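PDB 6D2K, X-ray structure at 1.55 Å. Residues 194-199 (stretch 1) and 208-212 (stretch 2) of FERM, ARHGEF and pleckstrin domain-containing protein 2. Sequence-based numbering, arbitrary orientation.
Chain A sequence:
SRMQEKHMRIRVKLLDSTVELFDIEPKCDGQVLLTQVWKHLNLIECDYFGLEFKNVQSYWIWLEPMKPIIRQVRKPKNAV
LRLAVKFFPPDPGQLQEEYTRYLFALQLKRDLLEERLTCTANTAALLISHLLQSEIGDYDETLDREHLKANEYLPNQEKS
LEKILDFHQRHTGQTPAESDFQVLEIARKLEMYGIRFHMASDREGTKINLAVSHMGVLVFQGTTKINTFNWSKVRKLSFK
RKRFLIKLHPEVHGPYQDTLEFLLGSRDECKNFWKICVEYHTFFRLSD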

ATOM      1  N   GLY A 194       5.201  -2.698  -3.173  1.00 11.27           N
ATOM      2  CA  GLY A 194       4.185  -1.682  -3.426  1.00 11.64           C
ATOM      3  C   GLY A 194       3.050  -2.098  -4.351  1.00 13.52           C
ATOM      4  O   GLY A 194       2.234  -1.254  -4.734  1.00 15.67           O
ATOM      5  N   ILE A 195       2.971  -3.380  -4.702  1.00 11.22           N
ATOM      6  CA  ILE A 195       2.004  -3.808  -5.723  1.00 13.20           C
ATOM      7  C   ILE A 195       0.641  -4.152  -5.122  1.00 13.53           C
ATOM      8  O   ILE A 195       0.555  -4.853  -4.109  1.00 15.17           O
ATOM      9  CB  ILE A 195       2.520  -5.018  -6.523  1.00 11.03           C
ATOM     10  CG1 ILE A 195       3.791  -4.651  -7.293  1.00 16.04           C
ATOM     11  CG2 ILE A 195       1.437  -5.537  -7.492  1.00 15.83           C
ATOM     12  CD1 ILE A 195       3.549  -3.688  -8.448  1.00 15.60           C
ATOM     13  N   ARG A 196      -0.424  -3.647  -5.750  1.00 13.48           N
ATOM     14  CA  ARG A 196      -1.794  -4.046  -5.438  1.00 14.61           C
ATOM     15  C   ARG A 196      -2.468  -4.368  -6.765  1.00 12.94           C
ATOM     16  O   ARG A 196      -2.430  -3.555  -7.699  1.00 14.26           O
ATOM     17  CB  ARG A 196      -2.547  -2.917  -4.721  1.00 14.90           C
ATOM     18  CG  ARG A 196      -2.092  -2.662  -3.286  1.00 19.70           C
ATOM     19  CD  ARG A 196      -0.926  -1.669  -3.212  1.00 21.56           C
ATOM     20  NE  ARG A 196      -0.588  -1.336  -1.824  1.00 19.17           N
ATOM     21  CZ  ARG A 196       0.214  -2.060  -1.047  1.00 19.84           C
ATOM     22  NH1 ARG A 196       0.776  -3.174  -1.497  1.00 19.58           N
ATOM     23  NH2 ARG A 196       0.439  -1.671   0.195  1.00 19.42           N
ATOM     24  N   PHE A 197      -3.026  -5.570  -6.863  1.00 11.67           N
ATOM     25  CA  PHE A 197      -3.660  -6.030  -8.098  1.00 12.22           C
ATOM     26  C   PHE A 197      -5.082  -5.517  -8.250  1.00 14.87           C
ATOM     27  O   PHE A 197      -5.840  -5.436  -7.276  1.00 14.69           O
ATOM     28  CB  PHE A 197      -3.706  -7.555  -8.111  1.00 16.06           C
ATOM     29  CG  PHE A 197      -2.382  -8.207  -8.415  1.00 15.60           C
ATOM     30  CD1 PHE A 197      -1.324  -7.476  -8.912  1.00 17.59           C
ATOM     31  CD2 PHE A 197      -2.227  -9.571  -8.251  1.00 23.78           C
ATOM     32  CE1 PHE A 197      -0.117  -8.093  -9.221  1.00 19.42           C
ATOM     33  CE2 PHE A 197      -1.021 -10.189  -8.558  1.00 26.68           C
ATOM     34  CZ  PHE A 197       0.026  -9.446  -9.037  1.00 22.51           C
ATOM     35  N   HIS A 198      -5.437  -5.210  -9.489  1.00 14.95           N
ATOM     36  CA  HIS A 198      -6.801  -4.880  -9.861  1.00 13.90           C
ATOM     37  C   HIS A 198      -7.149  -5.807 -11.015  1.00 15.01           C
ATOM     38  O   HIS A 198      -6.559  -5.717 -12.088  1.00 14.15           O
ATOM     39  CB  HIS A 198      -6.899  -3.415 -10.312  1.00 14.93           C
ATOM     40  CG  HIS A 198      -6.403  -2.432  -9.293  1.00 17.17           C
ATOM     41  ND1 HIS A 198      -7.235  -1.526  -8.665  1.00 19.35           N
ATOM     42  CD2 HIS A 198      -5.159  -2.203  -8.805  1.00 17.69           C
ATOM     43  CE1 HIS A 198      -6.526  -0.797  -7.820  1.00 20.48           C
ATOM     44  NE2 HIS A 198      -5.265  -1.182  -7.892  1.00 19.72           N
ATOM     45  N   MET A 199      -8.108  -6.697 -10.795  1.00 16.67           N
ATOM     46  CA  MET A 199      -8.415  -7.730 -11.775  1.00 16.87           C
ATOM     47  C   MET A 199      -9.043  -7.154 -13.047  1.00 17.09           C
ATOM     48  O   MET A 199      -9.899  -6.269 -12.989  1.00 17.63           O
ATOM     49  CB  MET A 199      -9.326  -8.802 -11.165  1.00 18.98           C
ATOM     50  CG  MET A 199      -8.632  -9.660 -10.104  1.00 23.79           C
ATOM     51  SD  MET A 199      -9.745 -10.907  -9.432  1.00 36.66           S
ATOM     52  CE  MET A 199     -11.010  -9.868  -8.710  1.00 34.59           C
ATOM     53  N   ILE A 208      -6.091 -10.866 -16.460  1.00 21.58           N
ATOM     54  CA  ILE A 208      -4.811 -10.319 -16.012  1.00 21.15           C
ATOM     55  C   ILE A 208      -4.988  -9.493 -14.742  1.00 18.58           C
ATOM     56  O   ILE A 208      -6.106  -9.233 -14.313  1.00 19.59           O
ATOM     57  CB  ILE A 208      -4.131  -9.463 -17.118  1.00 26.59           C
ATOM     58  CG1 ILE A 208      -5.075  -8.377 -17.649  1.00 25.73           C
ATOM     59  CG2 ILE A 208      -3.678 -10.341 -18.271  1.00 29.02           C
ATOM     60  CD1 ILE A 208      -5.111  -7.124 -16.809  1.00 26.62           C
ATOM     61  N   ASN A 209      -3.871  -9.111 -14.138  1.00 19.40           N
ATOM     62  CA  ASN A 209      -3.892  -8.229 -12.983  1.00 17.32           C
ATOM     63  C   ASN A 209      -3.215  -6.925 -13.355  1.00 15.27           C
ATOM     64  O   ASN A 209      -2.057  -6.920 -13.779  1.00 18.16           O
ATOM     65  CB  ASN A 209      -3.176  -8.879 -11.796  1.00 16.96           C
ATOM     66  CG  ASN A 209      -3.961 -10.039 -11.210  1.00 21.23           C
ATOM     67  OD1 ASN A 209      -5.142  -9.910 -10.894  1.00 22.67           O
ATOM     68  ND2 ASN A 209      -3.307 -11.181 -11.074  1.00 27.77           N
ATOM     69  N   LEU A 210      -3.942  -5.822 -13.219  1.00 13.52           N
ATOM     70  CA  LEU A 210      -3.377  -4.494 -13.433  1.00 13.30           C
ATOM     71  C   LEU A 210      -2.781  -3.953 -12.140  1.00 13.11           C
ATOM     72  O   LEU A 210      -3.277  -4.219 -11.033  1.00 13.11           O
ATOM     73  CB  LEU A 210      -4.438  -3.514 -13.946  1.00 13.24           C
ATOM     74  CG  LEU A 210      -4.952  -3.784 -15.354  1.00 13.60           C
ATOM     75  CD1 LEU A 210      -6.092  -2.833 -15.682  1.00 15.02           C
ATOM     76  CD2 LEU A 210      -3.838  -3.623 -16.376  1.00 18.00           C
ATOM     77  N   ALA A 211      -1.703  -3.197 -12.286  1.00 12.71           N
ATOM     78  CA  ALA A 211      -1.106  -2.516 -11.138  1.00 12.42           C
ATOM     79  C   ALA A 211      -0.443  -1.239 -11.600  1.00 12.33           C
ATOM     80  O   ALA A 211      -0.327  -0.977 -12.794  1.00 12.97           O
ATOM     81  CB  ALA A 211      -0.102  -3.428 -10.417  1.00 12.54           C
ATOM     82  N   VAL A 212      -0.009  -0.424 -10.647  1.00 12.91           N
ATOM     83  CA  VAL A 212       0.698   0.799 -10.999  1.00 12.84           C
ATOM     84  C   VAL A 212       1.863   1.016 -10.037  1.00 14.83           C
ATOM     85  O   VAL A 212       1.800   0.637  -8.859  1.00 16.57           O
ATOM     86  CB  VAL A 212      -0.254   2.025 -11.046  1.00 14.29           C
ATOM     87  CG1 VAL A 212      -0.786   2.343  -9.669  1.00 16.77           C
ATOM     88  CG2 VAL A 212       0.452   3.231 -11.669  1.00 16.79           C
TER
HETATM   89  O   HOH W   1       3.338   0.904  -6.458  1.00 26.99           O
HETATM   90  O   HOH W   2      -0.433  -1.450  -7.827  1.00 21.60           O

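The firmest link between the two stretches is a pair of backbone hydrogen bonds joining His198 and Leu210. His198 N donates to Leu210 O at 2.8 Å, and Leu210 N donates to His198 O at 2.9 Å, the closed ring typical of a hydrogen-bonded pair in an antiparallel sheet. Met199 and Asn209 form the next, non-hydrogen-bonded pair, their CA atoms 4.7 Å apart. Leu210 O also receives a CA-H...O contact from Phe197 CA at 3.5 Å.

Toward Gly194 the direct backbone pairing gives way to water. Water 2 accepts from both Arg196 N and Val212 N, each at 3.0 Å, while water 1 donates to Gly194 O at 3.0 Å and to Val212 O at 2.9 Å, so these four backbone atoms find partners in water where the chains no longer bond directly. Gly194 has a positive phi, which glycine tolerates readily.

Side chains complete the contact. Asn209 lies over one face of the Phe197 ring, its CB 3.7 Å from the centroid in a CH-pi contact; its slim methylene fits closely against the flat aromatic surface. Ala211 CB sits at the edge of that ring and meets Ile195 CG2 at 3.9 Å, a small methyl that lies against Ile195 and the ring, with Arg196 O 3.6 Å from Ala211 CB. The side chains of His198 and Leu210 lie on the opposite face of the sheet from those of Met199 and Asn209, with His198 CB and Leu210 CB 4.4 Å apart.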